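Local structure of thioredoxin reductase (Streptococcus pyogenes, 5UWY) at residues T7-S12 and L28-I33; V130-V135 and V233-G238; V172-Q177 and D199-E204. The protein probably uses NADPH and a bound FAD to reduce the disulfide of thioredoxin by way of a redox-active cysteine pair of its own. All coordinates share one frame; numbering follows the deposited sequence.

Interaction 1 of 3, residues T7-S12 and L28-I33; sequences TLIIGS and LSVAII. With FAD (flavin-adenine dinucleotide), chain B.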
loop_
_atom_site.group_PDB
_atom_site.type_symbol
_atom_site.label_atom_id
_atom_site.label_comp_id
_atom_site.label_asym_id
_atom_site.label_seq_id
_atom_site.Cartn_x
_atom_site.Cartn_y
_atom_site.Cartn_z
ATOM N N THR A 7 12.596 4.841 16.715
ATOM C CA THR A 7 11.966 3.654 16.156
ATOM C C THR A 7 13.009 2.612 15.801
ATOM O O THR A 7 14.009 2.916 15.131
ATOM C CB THR A 7 11.154 3.991 14.904
ATOM O OG1 THR A 7 10.390 5.178 15.132
ATOM C CG2 THR A 7 10.222 2.846 14.565
ATOM N N LEU A 8 12.759 1.378 16.220
ATOM C CA LEU A 8 13.489 0.243 15.679
ATOM C C LEU A 8 12.514 -0.621 14.891
ATOM O O LEU A 8 11.395 -0.887 15.350
ATOM C CB LEU A 8 14.176 -0.578 16.771
ATOM C CG LEU A 8 15.417 0.078 17.387
ATOM C CD1 LEU A 8 15.661 -0.398 18.830
ATOM C CD2 LEU A 8 16.644 -0.081 16.511
ATOM N N ILE A 9 12.934 -1.038 13.700
ATOM C CA ILE A 9 12.119 -1.851 12.808
ATOM C C ILE A 9 12.780 -3.214 12.672
ATOM O O ILE A 9 13.929 -3.319 12.217
ATOM C CB ILE A 9 11.942 -1.178 11.440
ATOM C CG1 ILE A 9 11.201 0.147 11.605
ATOM C CG2 ILE A 9 11.194 -2.097 10.487
ATOM C CD1 ILE A 9 11.535 1.156 10.553
ATOM N N ILE A 10 12.057 -4.255 13.073
ATOM C CA ILE A 10 12.543 -5.627 12.994
ATOM C C ILE A 10 12.167 -6.154 11.613
ATOM O O ILE A 10 11.011 -6.484 11.354
ATOM C CB ILE A 10 11.962 -6.499 14.110
ATOM C CG1 ILE A 10 11.904 -5.726 15.429
ATOM C CG2 ILE A 10 12.777 -7.763 14.268
ATOM C CD1 ILE A 10 13.254 -5.339 15.974
ATOM N N GLY A 11 13.151 -6.229 10.720
ATOM C CA GLY A 11 12.912 -6.740 9.385
ATOM C C GLY A 11 13.179 -5.726 8.294
ATOM O O GLY A 11 12.875 -4.540 8.457
ATOM N N SER A 12 13.738 -6.181 7.173
ATOM C CA SER A 12 14.074 -5.330 6.036
ATOM C C SER A 12 13.453 -5.871 4.753
ATOM O O SER A 12 14.132 -6.135 3.758
ATOM C CB SER A 12 15.584 -5.197 5.883
ATOM O OG SER A 12 15.928 -4.399 4.774
ATOM N N LEU A 28 13.151 11.357 12.534
ATOM C CA LEU A 28 13.159 10.524 13.726
ATOM C C LEU A 28 14.327 9.549 13.662
ATOM O O LEU A 28 14.782 9.166 12.578
ATOM C CB LEU A 28 11.840 9.751 13.887
ATOM C CG LEU A 28 10.553 10.577 13.942
ATOM C CD1 LEU A 28 9.338 9.667 14.030
ATOM C CD2 LEU A 28 10.585 11.553 15.106
ATOM N N SER A 29 14.813 9.157 14.838
ATOM C CA SER A 29 15.891 8.177 14.941
ATOM C C SER A 29 15.353 6.802 14.566
ATOM O O SER A 29 14.508 6.243 15.273
ATOM C CB SER A 29 16.468 8.176 16.353
ATOM O OG SER A 29 16.547 9.496 16.862
ATOM N N VAL A 30 15.837 6.252 13.457
ATOM C CA VAL A 30 15.316 5.008 12.905
ATOM C C VAL A 30 16.466 4.038 12.686
ATOM O O VAL A 30 17.488 4.395 12.084
ATOM C CB VAL A 30 14.562 5.242 11.583
ATOM C CG1 VAL A 30 14.093 3.916 11.007
ATOM C CG2 VAL A 30 13.396 6.189 11.801
ATOM N N ALA A 31 16.296 2.807 13.161
ATOM C CA ALA A 31 17.251 1.763 12.824
ATOM C C ALA A 31 16.499 0.489 12.479
ATOM O O ALA A 31 15.474 0.179 13.091
ATOM C CB ALA A 31 18.241 1.511 13.963
ATOM N N ILE A 32 17.006 -0.237 11.486
ATOM C CA ILE A 32 16.446 -1.524 11.087
ATOM C C ILE A 32 17.383 -2.621 11.566
ATOM O O ILE A 32 18.575 -2.603 11.240
ATOM C CB ILE A 32 16.258 -1.606 9.562
ATOM C CG1 ILE A 32 15.388 -0.459 9.049
ATOM C CG2 ILE A 32 15.663 -2.951 9.172
ATOM C CD1 ILE A 32 15.333 -0.382 7.536
ATOM N N ILE A 33 16.860 -3.580 12.329
ATOM C CA ILE A 33 17.618 -4.780 12.677
ATOM C C ILE A 33 17.271 -5.848 11.650
ATOM O O ILE A 33 16.125 -6.308 11.582
ATOM C CB ILE A 33 17.328 -5.286 14.097
ATOM C CG1 ILE A 33 17.916 -4.353 15.165
ATOM C CG2 ILE A 33 17.915 -6.698 14.257
ATOM C CD1 ILE A 33 16.930 -3.379 15.750
HETATM P PA FAD B . 9.406 -10.139 4.359
HETATM O O1A FAD B . 9.970 -9.405 3.197
HETATM O O2A FAD B . 9.227 -11.650 4.184
HETATM O O5B FAD B . 10.272 -9.915 5.635
HETATM C C5B FAD B . 11.269 -10.876 6.034
HETATM C C4B FAD B . 12.456 -10.156 6.613
HETATM O O4B FAD B . 12.446 -10.299 8.053
HETATM C C3B FAD B . 13.815 -10.667 6.127
HETATM O O3B FAD B . 14.672 -9.593 5.751
HETATM C C2B FAD B . 14.345 -11.447 7.334
HETATM O O2B FAD B . 15.768 -11.427 7.370
HETATM C C1B FAD B . 13.745 -10.633 8.478
HETATM N N9A FAD B . 13.662 -11.335 9.759
HETATM C C8A FAD B . 12.822 -12.362 10.106
HETATM N N7A FAD B . 12.975 -12.792 11.337
HETATM C C5A FAD B . 13.985 -11.987 11.835
HETATM C C6A FAD B . 14.618 -11.932 13.094
HETATM N N6A FAD B . 14.309 -12.736 14.113
HETATM N N1A FAD B . 15.592 -11.008 13.263
HETATM C C2A FAD B . 15.902 -10.202 12.246
HETATM N N3A FAD B . 15.374 -10.162 11.022
HETATM C C4A FAD B . 14.417 -11.086 10.882
HETATM N N1 FAD B . 5.538 -10.240 -4.104
HETATM C C2 FAD B . 4.888 -9.559 -5.093
HETATM O O2 FAD B . 4.442 -8.419 -4.913
HETATM N N3 FAD B . 4.722 -10.148 -6.335
HETATM C C4 FAD B . 5.154 -11.405 -6.702
HETATM O O4 FAD B . 4.947 -11.822 -7.841
HETATM C C4X FAD B . 5.838 -12.123 -5.644
HETATM N N5 FAD B . 6.278 -13.323 -5.904
HETATM C C5X FAD B . 6.930 -14.011 -4.895
HETATM C C6 FAD B . 7.405 -15.293 -5.162
HETATM C C7 FAD B . 8.069 -16.028 -4.187
HETATM C C7M FAD B . 8.568 -17.411 -4.514
HETATM C C8 FAD B . 8.264 -15.471 -2.912
HETATM C C8M FAD B . 8.979 -16.241 -1.833
HETATM C C9 FAD B . 7.790 -14.190 -2.641
HETATM C C9A FAD B . 7.127 -13.457 -3.620
HETATM N N10 FAD B . 6.619 -12.162 -3.375
HETATM C C10 FAD B . 5.981 -11.460 -4.375
HETATM C "C1'" FAD B . 6.825 -11.506 -2.071
HETATM C "C2'" FAD B . 5.604 -11.538 -1.157
HETATM O "O2'" FAD B . 4.731 -10.442 -1.436
HETATM C "C3'" FAD B . 6.068 -11.434 0.297
HETATM O "O3'" FAD B . 4.983 -11.831 1.125
HETATM C "C4'" FAD B . 6.557 -10.054 0.753
HETATM O "O4'" FAD B . 7.860 -9.807 0.223
HETATM C "C5'" FAD B . 6.593 -9.930 2.263
HETATM O "O5'" FAD B . 7.073 -8.619 2.629
HETATM P P FAD B . 7.316 -8.229 4.142
HETATM O O1P FAD B . 5.965 -8.059 4.841
HETATM O O2P FAD B . 8.217 -7.060 4.302
HETATM O O3P FAD B . 7.997 -9.530 4.754
#

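Interaction 2 of 3, residues V130-V135 and V233-G238; sequences VSYCAV and VFIYVG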
loop_
_atom_site.group_PDB
_atom_site.type_symbol
_atom_site.label_atom_id
_atom_site.label_comp_id
_atom_site.label_asym_id
_atom_site.label_seq_id
_atom_site.Cartn_x
_atom_site.Cartn_y
_atom_site.Cartn_z
ATOM N N VAL A 130 8.780 -23.328 -10.188
ATOM C CA VAL A 130 8.246 -23.585 -8.857
ATOM C C VAL A 130 7.810 -22.257 -8.262
ATOM O O VAL A 130 8.544 -21.263 -8.330
ATOM C CB VAL A 130 9.282 -24.276 -7.955
ATOM C CG1 VAL A 130 8.638 -24.694 -6.638
ATOM C CG2 VAL A 130 9.889 -25.469 -8.660
ATOM N N SER A 131 6.616 -22.233 -7.681
ATOM C CA SER A 131 6.086 -21.009 -7.104
ATOM C C SER A 131 5.159 -21.371 -5.957
ATOM O O SER A 131 4.504 -22.414 -5.976
ATOM C CB SER A 131 5.338 -20.171 -8.146
ATOM O OG SER A 131 5.250 -18.818 -7.739
ATOM N N TYR A 132 5.119 -20.502 -4.950
ATOM C CA TYR A 132 4.211 -20.664 -3.824
ATOM C C TYR A 132 3.137 -19.585 -3.807
ATOM O O TYR A 132 2.518 -19.349 -2.765
ATOM C CB TYR A 132 4.993 -20.665 -2.509
ATOM C CG TYR A 132 6.136 -21.657 -2.455
ATOM C CD1 TYR A 132 5.933 -22.967 -2.038
ATOM C CD2 TYR A 132 7.422 -21.280 -2.823
ATOM C CE1 TYR A 132 6.982 -23.875 -1.988
ATOM C CE2 TYR A 132 8.476 -22.179 -2.777
ATOM C CZ TYR A 132 8.250 -23.475 -2.360
ATOM O OH TYR A 132 9.297 -24.370 -2.312
ATOM N N CYS A 133 2.899 -18.931 -4.947
ATOM C CA CYS A 133 2.059 -17.736 -4.986
ATOM C C CYS A 133 1.431 -17.625 -6.373
ATOM O O CYS A 133 2.093 -17.193 -7.319
ATOM C CB CYS A 133 2.880 -16.504 -4.645
ATOM S SG CYS A 133 1.923 -15.084 -4.134
ATOM N N ALA A 134 0.150 -17.987 -6.474
ATOM C CA ALA A 134 -0.537 -17.919 -7.759
ATOM C C ALA A 134 -0.821 -16.477 -8.166
ATOM O O ALA A 134 -0.672 -16.118 -9.339
ATOM C CB ALA A 134 -1.829 -18.731 -7.699
ATOM N N VAL A 135 -1.244 -15.639 -7.214
ATOM C CA VAL A 135 -1.423 -14.214 -7.475
ATOM C C VAL A 135 -0.121 -13.580 -7.938
ATOM O O VAL A 135 -0.132 -12.554 -8.628
ATOM C CB VAL A 135 -1.963 -13.509 -6.209
ATOM C CG1 VAL A 135 -2.257 -12.040 -6.483
ATOM C CG2 VAL A 135 -3.210 -14.215 -5.703
ATOM N N VAL A 233 4.908 -25.507 -11.565
ATOM C CA VAL A 233 4.407 -26.128 -10.349
ATOM C C VAL A 233 4.166 -25.032 -9.315
ATOM O O VAL A 233 4.979 -24.108 -9.169
ATOM C CB VAL A 233 5.357 -27.232 -9.829
ATOM C CG1 VAL A 233 6.480 -26.665 -8.994
ATOM C CG2 VAL A 233 4.569 -28.305 -9.049
ATOM N N PHE A 234 2.997 -25.088 -8.677
ATOM C CA PHE A 234 2.603 -24.198 -7.599
ATOM C C PHE A 234 2.242 -25.037 -6.381
ATOM O O PHE A 234 1.415 -25.957 -6.464
ATOM C CB PHE A 234 1.442 -23.273 -8.028
ATOM C CG PHE A 234 1.775 -22.363 -9.188
ATOM C CD1 PHE A 234 1.889 -22.861 -10.473
ATOM C CD2 PHE A 234 2.026 -21.013 -8.975
ATOM C CE1 PHE A 234 2.217 -22.026 -11.539
ATOM C CE2 PHE A 234 2.357 -20.173 -10.041
ATOM C CZ PHE A 234 2.450 -20.679 -11.321
ATOM N N ILE A 235 2.921 -24.752 -5.276
ATOM C CA ILE A 235 2.800 -25.493 -4.035
ATOM C C ILE A 235 2.337 -24.536 -2.959
ATOM O O ILE A 235 2.913 -23.456 -2.779
ATOM C CB ILE A 235 4.129 -26.137 -3.610
ATOM C CG1 ILE A 235 4.768 -26.863 -4.784
ATOM C CG2 ILE A 235 3.912 -27.086 -2.416
ATOM C CD1 ILE A 235 6.276 -26.934 -4.693
ATOM N N TYR A 236 1.295 -24.931 -2.251
ATOM C CA TYR A 236 0.906 -24.267 -1.019
ATOM C C TYR A 236 0.719 -25.313 0.066
ATOM O O TYR A 236 -0.154 -26.178 -0.049
ATOM C CB TYR A 236 -0.356 -23.420 -1.162
ATOM C CG TYR A 236 -0.151 -22.238 -0.250
ATOM C CD1 TYR A 236 -0.985 -21.963 0.817
ATOM C CD2 TYR A 236 0.966 -21.466 -0.408
ATOM C CE1 TYR A 236 -0.733 -20.864 1.680
ATOM C CE2 TYR A 236 1.230 -20.396 0.417
ATOM C CZ TYR A 236 0.392 -20.105 1.441
ATOM O OH TYR A 236 0.735 -19.003 2.213
ATOM N N VAL A 237 1.557 -25.254 1.100
ATOM C CA VAL A 237 1.482 -26.177 2.219
ATOM C C VAL A 237 1.250 -25.475 3.542
ATOM O O VAL A 237 1.325 -26.113 4.587
ATOM C CB VAL A 237 2.751 -27.051 2.281
ATOM C CG1 VAL A 237 2.658 -28.185 1.281
ATOM C CG2 VAL A 237 3.980 -26.214 1.998
ATOM N N GLY A 238 0.952 -24.181 3.526
ATOM C CA GLY A 238 0.943 -23.352 4.709
ATOM C C GLY A 238 2.106 -22.372 4.717
ATOM O O GLY A 238 3.014 -22.428 3.888
#

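Interaction 3 of 3, residues V172-Q177 and D199-E204; sequences VHRRDQ and DSVVKE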
loop_
_atom_site.group_PDB
_atom_site.type_symbol
_atom_site.label_atom_id
_atom_site.label_comp_id
_atom_site.label_asym_id
_atom_site.label_seq_id
_atom_site.Cartn_x
_atom_site.Cartn_y
_atom_site.Cartn_z
ATOM N N VAL A 172 -2.017 -32.630 -7.554
ATOM C CA VAL A 172 -1.604 -33.848 -6.878
ATOM C C VAL A 172 -2.097 -33.795 -5.444
ATOM O O VAL A 172 -2.214 -32.724 -4.843
ATOM C CB VAL A 172 -0.074 -34.004 -6.924
ATOM C CG1 VAL A 172 0.346 -34.593 -8.249
ATOM C CG2 VAL A 172 0.581 -32.666 -6.696
ATOM N N HIS A 173 -2.401 -34.962 -4.893
ATOM C CA HIS A 173 -2.670 -35.074 -3.470
ATOM C C HIS A 173 -2.467 -36.521 -3.046
ATOM O O HIS A 173 -2.794 -37.446 -3.791
ATOM C CB HIS A 173 -4.077 -34.605 -3.114
ATOM C CG HIS A 173 -4.314 -34.539 -1.642
ATOM N ND1 HIS A 173 -5.535 -34.809 -1.066
ATOM C CD2 HIS A 173 -3.470 -34.250 -0.625
ATOM C CE1 HIS A 173 -5.438 -34.662 0.242
ATOM N NE2 HIS A 173 -4.195 -34.330 0.538
ATOM N N ARG A 174 -1.914 -36.707 -1.848
ATOM C CA ARG A 174 -1.544 -38.018 -1.320
ATOM C C ARG A 174 -2.736 -38.825 -0.801
ATOM O O ARG A 174 -2.535 -39.775 -0.032
ATOM C CB ARG A 174 -0.501 -37.862 -0.206
ATOM C CG ARG A 174 -0.802 -36.725 0.765
ATOM C CD ARG A 174 -0.003 -36.877 2.047
ATOM N NE ARG A 174 1.270 -36.165 1.981
ATOM C CZ ARG A 174 2.455 -36.758 2.058
ATOM N NH1 ARG A 174 3.568 -36.039 1.990
ATOM N NH2 ARG A 174 2.525 -38.076 2.188
ATOM N N ARG A 175 -3.963 -38.479 -1.187
ATOM C CA ARG A 175 -5.142 -39.188 -0.717
ATOM C C ARG A 175 -6.160 -39.293 -1.844
ATOM O O ARG A 175 -6.002 -38.696 -2.911
ATOM C CB ARG A 175 -5.754 -38.494 0.504
ATOM C CG ARG A 175 -4.916 -38.632 1.758
ATOM C CD ARG A 175 -5.275 -39.890 2.512
ATOM N NE ARG A 175 -6.020 -39.566 3.718
ATOM C CZ ARG A 175 -7.282 -39.915 3.929
ATOM N NH1 ARG A 175 -7.876 -39.567 5.057
ATOM N NH2 ARG A 175 -7.947 -40.614 3.018
ATOM N N ASP A 176 -7.216 -40.068 -1.594
ATOM C CA ASP A 176 -8.273 -40.274 -2.575
ATOM C C ASP A 176 -9.441 -39.312 -2.408
ATOM O O ASP A 176 -10.335 -39.297 -3.263
ATOM C CB ASP A 176 -8.785 -41.720 -2.504
ATOM C CG ASP A 176 -8.939 -42.218 -1.079
ATOM O OD1 ASP A 176 -9.866 -43.016 -0.823
ATOM O OD2 ASP A 176 -8.134 -41.815 -0.214
ATOM N N GLN A 177 -9.459 -38.518 -1.341
ATOM C CA GLN A 177 -10.501 -37.527 -1.124
ATOM C C GLN A 177 -9.864 -36.169 -0.871
ATOM O O GLN A 177 -8.712 -36.068 -0.440
ATOM C CB GLN A 177 -11.404 -37.893 0.062
ATOM C CG GLN A 177 -11.427 -39.367 0.413
ATOM C CD GLN A 177 -11.951 -39.601 1.811
ATOM O OE1 GLN A 177 -12.526 -38.703 2.421
ATOM N NE2 GLN A 177 -11.752 -40.809 2.329
ATOM N N ASP A 199 -3.897 -40.072 -4.599
ATOM C CA ASP A 199 -3.023 -41.037 -3.925
ATOM C C ASP A 199 -1.594 -40.965 -4.464
ATOM O O ASP A 199 -0.958 -41.984 -4.740
ATOM C CB ASP A 199 -3.580 -42.459 -4.043
ATOM C CG ASP A 199 -4.821 -42.671 -3.196
ATOM O OD1 ASP A 199 -4.821 -42.245 -2.022
ATOM O OD2 ASP A 199 -5.793 -43.272 -3.703
ATOM N N SER A 200 -1.087 -39.742 -4.607
ATOM C CA SER A 200 0.222 -39.529 -5.207
ATOM C C SER A 200 0.946 -38.395 -4.494
ATOM O O SER A 200 0.330 -37.523 -3.878
ATOM C CB SER A 200 0.108 -39.225 -6.704
ATOM O OG SER A 200 -0.673 -40.208 -7.361
ATOM N N VAL A 201 2.272 -38.421 -4.598
ATOM C CA VAL A 201 3.148 -37.434 -3.981
ATOM C C VAL A 201 4.191 -37.020 -5.008
ATOM O O VAL A 201 4.669 -37.854 -5.787
ATOM C CB VAL A 201 3.817 -37.994 -2.704
ATOM C CG1 VAL A 201 5.058 -37.193 -2.325
ATOM C CG2 VAL A 201 2.828 -38.013 -1.550
ATOM N N VAL A 202 4.524 -35.727 -5.032
ATOM C CA VAL A 202 5.617 -35.260 -5.873
ATOM C C VAL A 202 6.914 -35.913 -5.417
ATOM O O VAL A 202 7.290 -35.837 -4.240
ATOM C CB VAL A 202 5.712 -33.726 -5.823
ATOM C CG1 VAL A 202 7.142 -33.265 -6.074
ATOM C CG2 VAL A 202 4.764 -33.099 -6.833
ATOM N N LYS A 203 7.599 -36.573 -6.349
ATOM C CA LYS A 203 8.884 -37.183 -6.034
ATOM C C LYS A 203 10.042 -36.240 -6.336
ATOM O O LYS A 203 10.889 -36.004 -5.466
ATOM C CB LYS A 203 9.059 -38.501 -6.798
ATOM N N GLU A 204 10.098 -35.683 -7.547
ATOM C CA GLU A 204 11.213 -34.787 -7.840
ATOM C C GLU A 204 10.857 -33.857 -8.991
ATOM O O GLU A 204 10.177 -34.263 -9.930
ATOM C CB GLU A 204 12.486 -35.575 -8.174
#

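Interaction 1 of 3, residues T7-S12 and L28-I33
L8 and I33 meet at their tips on one face of a parallel strand pair, T7-I10 against V30-I33, whose short axes approach to 4.7 Å at an angle of 22°. The L8 side chain shows how that face fills. Its CB lies 4.1 Å from I33 CD1, and CG keeps about the same separation from that methyl. CD2 then touches both side chains of the neighbouring strand on this face, 3.4 Å from A31 CB and equally near I33 CD1. With CG anti to the carbonyl carbon (chi1 -74°), the branch is brought back toward the partner strand; Y101 and A103 also touch this side chain. On the other face, I9 CD1 rests on V30 CG1 at 3.8 Å, and A20 of helix 14-25 packs on I9 and I32. This is the first beta-alpha-beta unit of a Rossmann-type dinucleotide fold. Five backbone hydrogen bonds join the two segments, from T7 N to S29 O at 2.8 Å through to G11 N to I33 O at 3.1 Å, while L8 and I10 turn theirs to T105, I107 and A109. Past I10 the first strand gives way to the G11 turn, which meets FAD: G11 CA is 3.8 Å from FAD O4B, and I33 O is 4.0 Å from adenine C2A. Apolar faces and a paired backbone imply contact with FAD through main-chain atoms.

Interaction 2 of 3, residues V130-V135 and V233-G238
S131 and F234 form the close-packed centre: S131 CB lies 3.5 Å from both CD2 and CE2 of the phenyl ring, approaching obliquely. On the opposite face of the strand pair, V130 and V233 lie side by side with CG2 of the first 3.6 Å from CG1 of the second, and I235 CD1 closes on V130 CG1. Two backbone bonds fix the parallel register, S131 N to V233 O and, straighter, I235 N to S131 O at 2.9 Å and 160°. Beyond them the Y132 ring runs alongside I235, CD1 and CE1 each 4.0 Å from I235 CB, and the Y132 side chain comes within about 4 Å of a bound FAD at the nearest atoms. Strand 130-131 is the edge of the second five-stranded parallel sheet, a Rossmann-type domain that in this family receives NADPH. It leads through Y132 to C133, at the N-cap position of helix 134-137 and disulfide-bonded to C136, the CxxC pair expected to exchange electrons with thioredoxin. S131 OG hydrogen-bonds D137 OD2 of that helix, while C133 O sits at the F234 ring edge, near its plane, 4.0 Å from CE2. F141 makes an edge-to-face contact with the same phenyl ring. Toward Y236 the contact thins: the ring of this partly exposed tyrosine meets Y132 at the carbonyl oxygen, CD2 lying 3.5 Å from Y132 O.

Interaction 3 of 3, residues V172-Q177 and D199-E204
H173 and R175 each offer a carbonyl to the start of the other segment, S200 N reaching H173 O almost straight (3.0 Å, 175° at the hydrogen) and D199 N reaching R175 O. Both donors stand above the carbonyl planes, and D199 itself has left-handed backbone angles. The segment 172-177 leaves strand 168-172 of the second Rossmann-type sheet, and strand 200-207 opens a three-stranded antiparallel sheet, so the contact ties the parallel sheet's exit loop to that second layer. In related NADPH-dependent reductases a basic loop after this strand meets the 2'-phosphate of NADPH; the sequence HRR at 173-175 is consistent with such a role here. On the buried side V172 CG2 faces V202 CG2 at 4.2 Å, with L147 and V149 of strand 145-149 touching both valines. The exposed side is built by R174 and V201. R174 CB lies 3.6 Å from V201 CG2, and the bend at chi3 (92°) turns the guanidinium so that one face lies against that methyl, CZ to CG2 being 3.8 Å, with the methyl toward the rim of the planar group. At the far end D176 and D199 cross with their carboxylates near each other, an approach probably eased by R175, whose NH2 makes a weak salt bridge to D176 OD2 at 3.5 Å; D176 OD2 and D199 OD1 are 3.8 Å apart.

In the fold
Interactions 1 and 2 are buried pairings of parallel strands, each in its own five-stranded Rossmann-type sheet; interaction 3 is partly buried and reaches the surface. Interaction 1 belongs to the FAD-binding sheet, its centre 31 Å from that of interaction 2 and 44 Å from that of interaction 3, across the chain's centre from both. The latter two share a domain: interaction 3 is nested in the chain between 135 and 233, their nearest atoms are about 5 Å apart, and strand 145-149 packs against both. Chemistry follows position: almost wholly aliphatic contacts in interaction 1, mixed aliphatic and aromatic ones in interaction 2, and charged side chains at the outer loop.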